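PDB 5M6G: beta-glucosidase from Saccharopolyspora erythraea D, which probably hydrolyses terminal, non-reducing beta-D-glucosyl residues and releases beta-D-glucose, as a member of glycoside hydrolase family 3. Local coordinates for residues N99-W104 / N135-G139; A166-A170 / P223-M227; K426-K430 / S474-V478; V532-T538 / W553-S559; Q66-E71 / I336-S342. All coordinates share one frame; numbering follows the deposited sequence.

Contact 1: residues N99-W104 / N135-G139; sequences NTPQAW and NNVHG
Asn-99, one residue ahead of the Thr-100 N-cap of helix 101-116, ties this helix start to the loop 135-139 in the TIM-barrel domain. An asparagine suits the place because its amide can give and accept at once. A chi1 of -177° swings that amide away from Asn-99's own N and out to the 136-138 backbone, where ND2 donates to Asn-136 O (3.0 Å) while OD1 receives His-138 N (3.0 Å) almost straight, at 173°. Trp-104 NE1 reaches the same OD1 from the opposite face of the amide, and these bonds together fix its flip. A leucine in its place would probably leave His-138 N and the indole N-H of Trp-104 without their shared acceptor. Packing is tight beside this network: Val-137 CG2 sits 3.4 Å from the centroid of the five-membered ring of Trp-104, a CH-pi contact over the face, and Asn-136 CB meets Trp-104 CZ2 at 3.6 Å. Pro-101, suited to the first helical turn because it has no N-H to satisfy, rests CG 3.8 Å from Val-137 CG1. Asn-136 OD1 bonds Gly-93 N, close to the sorbitol pocket. The solvent side is looser: the His-138 imidazole leads away, though His-138 CB stays 3.3 Å from Asn-99 O.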
# COMPACT_ATOMS: atom_id res chain seq x y z
N ASN A 99 21.39 0.07 -1.08
CA ASN A 99 20.03 0.57 -0.85
C ASN A 99 20.12 1.72 0.15
O ASN A 99 20.01 1.54 1.36
CB ASN A 99 19.12 -0.55 -0.36
CG ASN A 99 17.69 -0.10 -0.18
OD1 ASN A 99 17.37 1.09 -0.23
ND2 ASN A 99 16.80 -1.08 0.04
N THR A 100 20.30 2.93 -0.36
CA THR A 100 20.32 4.16 0.42
C THR A 100 19.46 5.19 -0.28
O THR A 100 19.23 5.09 -1.49
CB THR A 100 21.73 4.73 0.60
OG1 THR A 100 22.24 5.17 -0.68
CG2 THR A 100 22.68 3.72 1.22
N PRO A 101 18.95 6.19 0.45
CA PRO A 101 18.20 7.26 -0.22
C PRO A 101 18.99 7.96 -1.31
O PRO A 101 18.42 8.28 -2.36
CB PRO A 101 17.84 8.21 0.93
CG PRO A 101 17.77 7.32 2.13
CD PRO A 101 18.83 6.26 1.92
N GLN A 102 20.28 8.21 -1.09
CA GLN A 102 21.09 8.85 -2.13
C GLN A 102 21.21 7.97 -3.37
O GLN A 102 21.16 8.47 -4.51
CB GLN A 102 22.49 9.19 -1.60
CG GLN A 102 23.31 9.94 -2.64
CD GLN A 102 24.80 9.76 -2.49
OE1 GLN A 102 25.30 9.60 -1.38
NE2 GLN A 102 25.51 9.78 -3.61
N ALA A 103 21.41 6.67 -3.18
CA ALA A 103 21.57 5.78 -4.33
C ALA A 103 20.28 5.66 -5.14
O ALA A 103 20.34 5.49 -6.37
CB ALA A 103 22.04 4.40 -3.86
N TRP A 104 19.12 5.73 -4.49
CA TRP A 104 17.87 5.80 -5.25
C TRP A 104 17.81 7.07 -6.08
O TRP A 104 17.40 7.05 -7.25
CB TRP A 104 16.65 5.73 -4.32
CG TRP A 104 16.29 4.38 -3.83
CD1 TRP A 104 16.86 3.70 -2.79
CD2 TRP A 104 15.26 3.53 -4.35
NE1 TRP A 104 16.24 2.48 -2.63
CE2 TRP A 104 15.26 2.35 -3.58
CE3 TRP A 104 14.34 3.65 -5.40
CZ2 TRP A 104 14.37 1.30 -3.81
CZ3 TRP A 104 13.45 2.60 -5.64
CH2 TRP A 104 13.48 1.44 -4.85
N ASN A 135 8.70 2.52 1.23
CA ASN A 135 9.05 1.29 1.94
C ASN A 135 10.11 0.43 1.25
O ASN A 135 10.63 -0.48 1.90
CB ASN A 135 7.79 0.44 2.15
CG ASN A 135 6.90 0.38 0.92
OD1 ASN A 135 5.93 1.12 0.81
ND2 ASN A 135 7.22 -0.51 -0.02
N ASN A 136 10.45 0.67 -0.01
CA ASN A 136 11.58 -0.05 -0.59
C ASN A 136 12.93 0.51 -0.15
O ASN A 136 13.95 -0.14 -0.37
CB ASN A 136 11.52 0.00 -2.13
CG ASN A 136 10.42 -0.86 -2.68
OD1 ASN A 136 10.34 -2.06 -2.40
ND2 ASN A 136 9.54 -0.24 -3.47
N VAL A 137 12.95 1.69 0.45
CA VAL A 137 14.20 2.42 0.70
C VAL A 137 14.64 2.15 2.14
O VAL A 137 13.90 2.41 3.10
CB VAL A 137 14.04 3.92 0.46
CG1 VAL A 137 15.30 4.65 0.89
CG2 VAL A 137 13.73 4.20 -1.03
N HIS A 138 15.85 1.63 2.29
CA HIS A 138 16.38 1.41 3.63
C HIS A 138 16.56 2.73 4.37
O HIS A 138 17.14 3.69 3.83
CB HIS A 138 17.70 0.65 3.55
CG HIS A 138 18.24 0.27 4.89
ND1 HIS A 138 19.00 1.12 5.66
CD2 HIS A 138 18.08 -0.86 5.63
CE1 HIS A 138 19.30 0.53 6.80
NE2 HIS A 138 18.76 -0.67 6.80
N GLY A 139 16.06 2.80 5.59
CA GLY A 139 16.14 4.01 6.38
C GLY A 139 15.00 4.98 6.19
O GLY A 139 14.96 6.01 6.87

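Contact 2: residues A166-A170 / P223-M227; sequences AEEVA and PSSVM. With MG (magnesium ion), chain E.
A magnesium site hangs on the outer end of Glu-167, whose stem brushes Ser-224 across this contact. OE1 binds the magnesium ion at 1.9 Å; four waters and His-401 NE2 fill the other positions, making six ligands in all. The second carboxylate oxygen, OE2, accepts a weak bond from one of these metal-bound waters. CG stands anti to the carbonyl carbon (chi1 -83°) and the chain runs on extended, which carries the carboxylate past the loop to the metal and sets Glu-167 CG 3.7 Å from Ser-224 CB. Next along the helix, Glu-168 OE2 accepts from His-401 ND1, a second-shell bond that orients the imidazole. In the TIM-barrel domain this is the C-terminal end of helix 155-170 lying against the loop that leads into strand 229-233. Small residues permit the close approach. Ala-166 CB comes within 3.2 Å of Ser-224 O and 3.9 Å of Val-226 CB, while Ala-170 CB lies 4.0 Å from Ser-224 CA. Between the two alanines the CG2 branch of Val-226 enters the helix surface, 3.5 Å from Ala-166 O. The same methyl touches Val-169 CG1 at 4.0 Å, the two valine side chains crossing at about a right angle.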
# COMPACT_ATOMS: atom_id res chain seq x y z
N ALA A 166 5.29 11.55 0.60
CA ALA A 166 5.62 12.21 -0.66
C ALA A 166 6.97 12.91 -0.58
O ALA A 166 7.76 12.87 -1.54
CB ALA A 166 4.51 13.19 -1.04
N GLU A 167 7.27 13.53 0.56
CA GLU A 167 8.58 14.16 0.73
C GLU A 167 9.70 13.14 0.60
O GLU A 167 10.71 13.40 -0.07
CB GLU A 167 8.67 14.86 2.07
CG GLU A 167 8.09 16.25 2.09
CD GLU A 167 8.35 16.93 3.41
OE1 GLU A 167 8.23 16.25 4.45
OE2 GLU A 167 8.69 18.13 3.40
N GLU A 168 9.54 11.96 1.23
CA GLU A 168 10.63 10.99 1.21
C GLU A 168 10.78 10.36 -0.17
O GLU A 168 11.89 10.01 -0.57
CB GLU A 168 10.42 9.94 2.30
CG GLU A 168 10.34 10.58 3.67
CD GLU A 168 10.60 9.62 4.82
OE1 GLU A 168 10.97 8.45 4.57
OE2 GLU A 168 10.44 10.05 5.97
N VAL A 169 9.67 10.25 -0.91
CA VAL A 169 9.73 9.74 -2.28
C VAL A 169 10.35 10.79 -3.19
O VAL A 169 11.24 10.48 -4.00
CB VAL A 169 8.32 9.32 -2.75
CG1 VAL A 169 8.30 9.03 -4.26
CG2 VAL A 169 7.85 8.11 -1.95
N ALA A 170 9.92 12.04 -3.07
CA ALA A 170 10.43 13.09 -3.94
C ALA A 170 11.92 13.31 -3.73
O ALA A 170 12.62 13.74 -4.66
CB ALA A 170 9.65 14.38 -3.73
N PRO A 223 7.11 21.25 -4.45
CA PRO A 223 8.19 20.34 -4.87
C PRO A 223 8.02 18.91 -4.38
O PRO A 223 8.56 18.00 -5.00
CB PRO A 223 9.45 21.01 -4.30
CG PRO A 223 8.95 21.95 -3.23
CD PRO A 223 7.65 22.44 -3.76
N SER A 224 7.31 18.67 -3.28
CA SER A 224 7.12 17.30 -2.82
C SER A 224 5.83 16.68 -3.35
O SER A 224 5.39 15.65 -2.83
CB SER A 224 7.13 17.24 -1.29
OG SER A 224 6.10 18.03 -0.74
N SER A 225 5.21 17.27 -4.37
CA SER A 225 4.03 16.66 -4.97
C SER A 225 4.41 15.36 -5.66
O SER A 225 5.30 15.33 -6.51
CB SER A 225 3.35 17.60 -5.96
OG SER A 225 2.12 17.03 -6.40
N VAL A 226 3.73 14.28 -5.29
CA VAL A 226 3.96 12.96 -5.85
C VAL A 226 2.62 12.43 -6.32
O VAL A 226 1.62 12.52 -5.60
CB VAL A 226 4.60 12.02 -4.80
CG1 VAL A 226 4.43 10.56 -5.20
CG2 VAL A 226 6.08 12.37 -4.60
N MET A 227 2.58 11.89 -7.54
CA MET A 227 1.30 11.41 -8.06
C MET A 227 0.85 10.19 -7.28
O MET A 227 1.64 9.29 -6.99
CB MET A 227 1.40 11.10 -9.55
CG MET A 227 0.06 10.67 -10.14
SD MET A 227 0.02 10.74 -11.95
CE MET A 227 1.12 9.40 -12.38
MG MG E . 8.14 16.57 6.37
O HOH W 1 7.39 18.73 6.12
O HOH W 2 9.91 17.21 6.84
O HOH W 3 7.28 16.73 8.30
O HOH W 4 5.99 16.05 6.09

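Contact 3: residues K426-K430 / S474-V478; sequences KDGGK and SGSEV
The carboxylate of Glu-477 has the aliphatic stem of Lys-430 over one face, shifted toward OE1, which lies 3.4 Å from Lys-430 CG. The two side chains run side by side in the same direction, but their charged ends do not touch: Lys-430 NZ stays 5.0 Å from Glu-477 OE1, bonding Ser-490 OG instead, and the lysine makes a cation-pi contact with Tyr-491. The other flat group, the Asp-427 carboxylate, receives Gly-429 N (2.9 Å to OD1) from above its plane, which makes an Asx turn; Arg-492 NE forms a salt bridge with the same oxygen. Inside that turn Gly-428 has a positive phi of 115°, where a side chain would run into the preceding carbonyl. Ser-476 OG comes within 3.2 Å of Gly-428 CA. That hydroxyl is placed beside the backbone N of Ser-476 (chi1 -66°) and is hydrogen-bonded to Arg-492 NH2. A CA-H...O contact of 3.4 Å from Lys-430 CA to Glu-477 O continues the approach. Away from the sorbitol pocket and the magnesium sites, in the C-terminal domain, the loop 426-430 leads into strand 431-434; the other segment runs from helix 465-472 into the outermost strand 478-480, with Glu-477 pairing by backbone to Leu-431.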
# COMPACT_ATOMS: atom_id res chain seq x y z
N LYS A 426 4.32 2.24 35.35
CA LYS A 426 5.77 2.44 35.38
C LYS A 426 6.24 2.53 36.83
O LYS A 426 6.74 3.56 37.29
CB LYS A 426 6.15 3.69 34.59
CG LYS A 426 5.49 3.82 33.22
CD LYS A 426 5.69 5.22 32.68
CE LYS A 426 4.82 5.49 31.46
NZ LYS A 426 4.95 6.90 30.99
N ASP A 427 6.05 1.43 37.57
CA ASP A 427 6.31 1.43 39.01
C ASP A 427 7.62 0.76 39.40
O ASP A 427 8.10 0.99 40.51
CB ASP A 427 5.16 0.75 39.77
CG ASP A 427 4.93 -0.70 39.32
OD1 ASP A 427 5.80 -1.27 38.63
OD2 ASP A 427 3.85 -1.26 39.66
N GLY A 428 8.20 -0.06 38.53
CA GLY A 428 9.47 -0.71 38.81
C GLY A 428 9.42 -2.22 38.94
O GLY A 428 10.49 -2.85 38.95
N GLY A 429 8.25 -2.85 39.06
CA GLY A 429 8.21 -4.31 39.15
C GLY A 429 8.61 -4.98 37.85
O GLY A 429 8.44 -4.43 36.77
N LYS A 430 9.17 -6.19 37.97
CA LYS A 430 9.64 -6.93 36.81
C LYS A 430 8.51 -7.18 35.82
O LYS A 430 7.40 -7.56 36.21
CB LYS A 430 10.21 -8.28 37.23
CG LYS A 430 11.42 -8.26 38.10
CD LYS A 430 11.46 -9.52 38.93
CE LYS A 430 11.52 -10.75 38.06
NZ LYS A 430 11.95 -11.93 38.86
N SER A 474 11.00 2.35 32.17
CA SER A 474 12.43 2.62 32.22
C SER A 474 13.04 2.34 33.59
O SER A 474 14.26 2.18 33.69
CB SER A 474 12.70 4.07 31.81
OG SER A 474 11.87 4.98 32.50
N GLY A 475 12.22 2.29 34.64
CA GLY A 475 12.66 1.88 35.95
C GLY A 475 12.46 0.42 36.25
O GLY A 475 12.74 -0.01 37.38
N SER A 476 11.99 -0.37 35.29
CA SER A 476 11.64 -1.77 35.53
C SER A 476 12.64 -2.68 34.84
O SER A 476 13.12 -2.39 33.74
CB SER A 476 10.23 -2.09 35.01
OG SER A 476 9.22 -1.41 35.73
N GLU A 477 12.94 -3.80 35.50
CA GLU A 477 13.56 -4.93 34.83
C GLU A 477 12.57 -5.53 33.84
O GLU A 477 11.39 -5.72 34.17
CB GLU A 477 13.98 -5.98 35.86
CG GLU A 477 14.47 -7.28 35.28
CD GLU A 477 14.89 -8.26 36.36
OE1 GLU A 477 14.74 -7.93 37.55
OE2 GLU A 477 15.38 -9.36 36.02
N VAL A 478 13.03 -5.81 32.63
CA VAL A 478 12.17 -6.36 31.58
C VAL A 478 12.88 -7.58 31.03
O VAL A 478 13.93 -7.46 30.38
CB VAL A 478 11.88 -5.34 30.46
CG1 VAL A 478 10.99 -5.97 29.38
CG2 VAL A 478 11.24 -4.08 31.03

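Contact 4: residues V532-T538 / W553-S559; sequences VPVVVVT and WNALLAS
Val-536, in strand 534-539, faces Trp-553, which lies just ahead of the parallel strand 555-560, and its side chain can be followed over the indole. CB stands 3.8 Å from Trp-553 CE3, on the six-membered side. A chi1 of 172° turns CG1 over the same benzo part and leaves it near Leu-556 CD1 (4.0 Å). The remaining methyl, CG2, lies over the five-membered ring, 3.7 Å from its centroid and 15° off the normal, a CH-pi contact. A beta-branched residue fits here, since it favours the extended backbone and spreads two methyls over a broad ring. Backbone pairing sets its register: Val-536 N donates to Ala-555 O (2.9 Å), and Val-536 O accepts from Leu-557 N (2.9 Å). At the entry Asn-554 extends the pattern by its side chain, OD1 taking Val-534 N at 2.9 Å from above the amide plane, while ND2 turns to Asp-419. On the other face Val-535 CG2 meets the small Ala-555 CB at 4.2 Å. In the alpha/beta sandwich domain, helix 518-528 packs on the face of Val-536 and Trp-553 and helix 567-573 on that of Val-535 and Leu-557; strand 493-499 lies beside 534-539, and antiparallel 414-418 beside 555-560.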
# COMPACT_ATOMS: atom_id res chain seq x y z
N VAL A 532 0.52 -15.16 36.31
CA VAL A 532 0.74 -13.73 36.17
C VAL A 532 -0.29 -13.19 35.18
O VAL A 532 -0.70 -13.93 34.27
CB VAL A 532 2.19 -13.51 35.72
CG1 VAL A 532 2.37 -12.24 34.94
CG2 VAL A 532 3.14 -13.64 36.91
N PRO A 533 -0.77 -11.95 35.32
CA PRO A 533 -1.70 -11.40 34.32
C PRO A 533 -1.04 -11.31 32.95
O PRO A 533 0.12 -10.89 32.84
CB PRO A 533 -2.03 -10.01 34.86
CG PRO A 533 -1.66 -10.05 36.33
CD PRO A 533 -0.54 -11.04 36.45
N VAL A 534 -1.78 -11.70 31.92
CA VAL A 534 -1.24 -11.84 30.56
C VAL A 534 -1.94 -10.87 29.62
O VAL A 534 -3.18 -10.89 29.49
CB VAL A 534 -1.37 -13.29 30.05
CG1 VAL A 534 -0.82 -13.39 28.63
CG2 VAL A 534 -0.62 -14.24 30.97
N VAL A 535 -1.14 -10.03 28.97
CA VAL A 535 -1.57 -9.09 27.94
C VAL A 535 -1.17 -9.70 26.60
O VAL A 535 0.01 -9.94 26.35
CB VAL A 535 -0.90 -7.72 28.13
CG1 VAL A 535 -1.28 -6.76 26.99
CG2 VAL A 535 -1.24 -7.13 29.49
N VAL A 536 -2.14 -9.93 25.73
CA VAL A 536 -1.85 -10.46 24.41
C VAL A 536 -1.94 -9.32 23.40
O VAL A 536 -2.88 -8.52 23.42
CB VAL A 536 -2.79 -11.62 24.05
CG1 VAL A 536 -2.59 -12.03 22.60
CG2 VAL A 536 -2.52 -12.82 24.99
N VAL A 537 -0.93 -9.23 22.55
CA VAL A 537 -0.85 -8.19 21.54
C VAL A 537 -0.75 -8.87 20.19
O VAL A 537 0.18 -9.65 19.95
CB VAL A 537 0.37 -7.27 21.78
CG1 VAL A 537 0.40 -6.16 20.74
CG2 VAL A 537 0.32 -6.71 23.19
N THR A 538 -1.73 -8.63 19.31
CA THR A 538 -1.71 -9.24 17.99
C THR A 538 -1.03 -8.29 17.02
O THR A 538 -1.47 -7.14 16.85
CB THR A 538 -3.12 -9.62 17.49
OG1 THR A 538 -3.97 -8.46 17.48
CG2 THR A 538 -3.73 -10.72 18.36
N TRP A 553 -7.36 -14.47 28.35
CA TRP A 553 -6.40 -13.38 28.26
C TRP A 553 -6.87 -12.20 29.09
O TRP A 553 -8.00 -11.73 28.92
CB TRP A 553 -6.21 -12.95 26.80
CG TRP A 553 -5.82 -14.07 25.89
CD1 TRP A 553 -5.33 -15.29 26.26
CD2 TRP A 553 -5.88 -14.08 24.45
NE1 TRP A 553 -5.08 -16.06 25.14
CE2 TRP A 553 -5.41 -15.33 24.02
CE3 TRP A 553 -6.27 -13.14 23.49
CZ2 TRP A 553 -5.32 -15.67 22.67
CZ3 TRP A 553 -6.20 -13.49 22.14
CH2 TRP A 553 -5.73 -14.74 21.75
N ASN A 554 -6.02 -11.72 30.00
CA ASN A 554 -6.42 -10.59 30.83
C ASN A 554 -6.62 -9.32 30.01
O ASN A 554 -7.46 -8.49 30.35
CB ASN A 554 -5.39 -10.37 31.93
CG ASN A 554 -5.27 -11.57 32.83
OD1 ASN A 554 -4.51 -12.49 32.54
ND2 ASN A 554 -6.06 -11.59 33.90
N ALA A 555 -5.85 -9.16 28.94
CA ALA A 555 -6.08 -8.06 28.02
C ALA A 555 -5.73 -8.52 26.62
O ALA A 555 -4.90 -9.42 26.44
CB ALA A 555 -5.27 -6.80 28.37
N LEU A 556 -6.38 -7.90 25.64
CA LEU A 556 -6.11 -8.14 24.23
C LEU A 556 -6.02 -6.79 23.55
O LEU A 556 -6.96 -5.99 23.61
CB LEU A 556 -7.20 -8.99 23.58
CG LEU A 556 -7.07 -9.05 22.06
CD1 LEU A 556 -5.74 -9.72 21.68
CD2 LEU A 556 -8.24 -9.78 21.46
N LEU A 557 -4.88 -6.53 22.90
CA LEU A 557 -4.65 -5.29 22.16
C LEU A 557 -4.28 -5.67 20.73
O LEU A 557 -3.36 -6.47 20.53
CB LEU A 557 -3.53 -4.47 22.80
CG LEU A 557 -3.17 -3.13 22.12
CD1 LEU A 557 -4.19 -2.06 22.49
CD2 LEU A 557 -1.76 -2.71 22.51
N ALA A 558 -5.03 -5.15 19.76
CA ALA A 558 -4.75 -5.40 18.35
C ALA A 558 -3.85 -4.28 17.84
O ALA A 558 -4.23 -3.11 17.88
CB ALA A 558 -6.05 -5.46 17.53
N SER A 559 -2.66 -4.65 17.36
CA SER A 559 -1.68 -3.66 16.94
C SER A 559 -1.52 -3.56 15.43
O SER A 559 -0.87 -2.62 14.96
CB SER A 559 -0.31 -3.97 17.56
OG SER A 559 -0.35 -3.78 18.97

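Contact 5: residues Q66-E71 / I336-S342; sequences QMVQVE and IDMFMMS
Met-67 O accepts from Phe-339 N (2.8 Å), the first of four backbone hydrogen bonds that join two parallel strands of the TIM-barrel domain; Gln-69 forms the next two, through N to Phe-339 O and O to Met-341 N, and Glu-71 N closes the series. CA-H...O contacts fill in between, as from Met-338 CA to Met-67 O at 3.3 Å. Apolar contacts rely on the pliancy of methionine. Met-67 CE reaches Phe-339 CE1 (4.0 Å), and Val-68 CG1 meets Met-341 SD (4.0 Å), the side chains at about a right angle. In Met-338 a chi1 of 177° sends the chain across to 66-71, with SD 3.8 Å from Gln-69 CB and CE bent to Gln-66 O. With an alanine here the thioether is gone, which would probably open a gap between Gln-69 CB and Gln-66 O and let the Gln-69 stem shift. Among polar groups, Gln-69 gives NE2 to Ser-87 OG, whereas its buried OE1 has no polar partner in the model and lies 3.3 Å from CE of Met-340, a sorbitol-pocket residue. One water donates to both Glu-71 OE1 and Ser-342 O; OE1 also forms a salt bridge with Lys-73, and OE2 accepts from Ser-94 OG and Gly-91 N. Helix 345-357 covers Val-68 and Met-341, strand 87-90 flanks 68-71, and away from 68-71 Met-338 bonds by backbone to Val-307 of strand 306-308 and Ser-309.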
# COMPACT_ATOMS: atom_id res chain seq x y z
N GLN A 66 5.45 5.82 -25.05
CA GLN A 66 4.94 6.48 -23.84
C GLN A 66 4.00 5.58 -23.06
O GLN A 66 3.84 5.78 -21.85
CB GLN A 66 4.22 7.78 -24.17
CG GLN A 66 5.12 8.94 -24.54
CD GLN A 66 6.07 9.31 -23.43
OE1 GLN A 66 5.64 9.71 -22.34
NE2 GLN A 66 7.36 9.18 -23.69
N MET A 67 3.38 4.60 -23.71
CA MET A 67 2.41 3.73 -23.04
C MET A 67 3.06 2.59 -22.27
O MET A 67 2.35 1.80 -21.64
CB MET A 67 1.42 3.20 -24.08
CG MET A 67 0.55 4.30 -24.66
SD MET A 67 -0.48 3.77 -26.05
CE MET A 67 -1.56 2.62 -25.20
N VAL A 68 4.39 2.51 -22.28
CA VAL A 68 5.13 1.42 -21.64
C VAL A 68 5.67 1.90 -20.29
O VAL A 68 6.27 2.98 -20.19
CB VAL A 68 6.27 0.94 -22.55
CG1 VAL A 68 7.15 -0.06 -21.80
CG2 VAL A 68 5.71 0.32 -23.85
N GLN A 69 5.45 1.10 -19.25
CA GLN A 69 6.16 1.24 -17.98
C GLN A 69 6.89 -0.07 -17.74
O GLN A 69 6.25 -1.11 -17.52
CB GLN A 69 5.23 1.58 -16.83
CG GLN A 69 5.96 1.78 -15.49
CD GLN A 69 4.99 1.98 -14.35
OE1 GLN A 69 4.29 1.06 -13.97
NE2 GLN A 69 4.92 3.21 -13.85
N VAL A 70 8.23 -0.03 -17.79
CA VAL A 70 9.04 -1.23 -17.71
C VAL A 70 9.76 -1.27 -16.37
O VAL A 70 10.20 -0.24 -15.85
CB VAL A 70 10.03 -1.32 -18.90
CG1 VAL A 70 11.11 -0.21 -18.88
CG2 VAL A 70 10.67 -2.70 -18.95
N GLU A 71 9.88 -2.47 -15.81
CA GLU A 71 10.57 -2.66 -14.54
C GLU A 71 12.07 -2.51 -14.76
O GLU A 71 12.62 -3.00 -15.74
CB GLU A 71 10.22 -4.03 -13.96
CG GLU A 71 10.20 -4.10 -12.44
CD GLU A 71 11.59 -4.13 -11.82
OE1 GLU A 71 12.48 -4.77 -12.40
OE2 GLU A 71 11.78 -3.51 -10.75
N ILE A 336 -7.18 1.15 -20.96
CA ILE A 336 -5.97 1.35 -20.16
C ILE A 336 -4.95 2.17 -20.94
O ILE A 336 -4.76 1.98 -22.15
CB ILE A 336 -5.41 -0.01 -19.71
CG1 ILE A 336 -6.41 -0.71 -18.79
CG2 ILE A 336 -4.05 0.15 -18.99
CD1 ILE A 336 -5.95 -2.06 -18.29
N ASP A 337 -4.28 3.09 -20.26
CA ASP A 337 -3.37 4.04 -20.90
C ASP A 337 -1.92 3.62 -20.87
O ASP A 337 -1.18 3.86 -21.84
CB ASP A 337 -3.49 5.42 -20.24
CG ASP A 337 -4.91 5.94 -20.25
OD1 ASP A 337 -5.54 5.94 -21.33
OD2 ASP A 337 -5.40 6.32 -19.17
N MET A 338 -1.46 3.03 -19.77
CA MET A 338 -0.06 2.68 -19.59
C MET A 338 0.03 1.25 -19.09
O MET A 338 -0.79 0.82 -18.27
CB MET A 338 0.64 3.63 -18.61
CG MET A 338 2.09 3.27 -18.32
SD MET A 338 2.95 4.55 -17.40
CE MET A 338 3.34 5.71 -18.72
N PHE A 339 1.01 0.51 -19.58
CA PHE A 339 1.08 -0.92 -19.33
C PHE A 339 2.34 -1.27 -18.56
O PHE A 339 3.46 -1.04 -19.04
CB PHE A 339 0.95 -1.69 -20.65
CG PHE A 339 -0.41 -1.52 -21.24
CD1 PHE A 339 -0.73 -0.38 -21.96
CD2 PHE A 339 -1.41 -2.44 -20.96
CE1 PHE A 339 -2.01 -0.19 -22.45
CE2 PHE A 339 -2.68 -2.26 -21.44
CZ PHE A 339 -2.98 -1.15 -22.18
N MET A 340 2.14 -1.79 -17.36
CA MET A 340 3.21 -2.10 -16.43
C MET A 340 3.70 -3.51 -16.72
O MET A 340 2.91 -4.46 -16.65
CB MET A 340 2.71 -1.99 -14.99
CG MET A 340 3.77 -2.22 -13.92
SD MET A 340 3.00 -2.37 -12.29
CE MET A 340 2.23 -0.77 -12.13
N MET A 341 4.98 -3.65 -17.06
CA MET A 341 5.49 -4.94 -17.49
C MET A 341 6.88 -5.19 -16.90
O MET A 341 7.66 -4.26 -16.69
CB MET A 341 5.54 -5.03 -19.03
CG MET A 341 6.46 -4.00 -19.69
SD MET A 341 6.12 -3.96 -21.48
CE MET A 341 4.52 -3.12 -21.51
N SER A 342 7.16 -6.47 -16.64
CA SER A 342 8.44 -6.88 -16.05
C SER A 342 9.56 -6.95 -17.07
O SER A 342 10.73 -6.95 -16.68
CB SER A 342 8.30 -8.25 -15.37
OG SER A 342 7.93 -9.26 -16.30
O HOH W 5 12.16 -7.24 -14.23

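From the N terminus, segment 66-71 comes first but finds its partner 336-342 only after some 265 residues; contact 5 thus closes the longest loop, bringing an early and a late strand of the barrel domain side by side. Contacts 1 and 2 are nested inside that loop and follow one another in series. Contact 1 joins the start of helix 101-116 to the loop after strand 125-128, contact 2 the end of helix 155-170 to the loop before strand 229-233, their centres about 15 Å apart. Past the barrel, contacts 3 and 4 close in turn within the C-terminal domain, at the edge and between inner strands of its mixed sheet. None of the five loops cross.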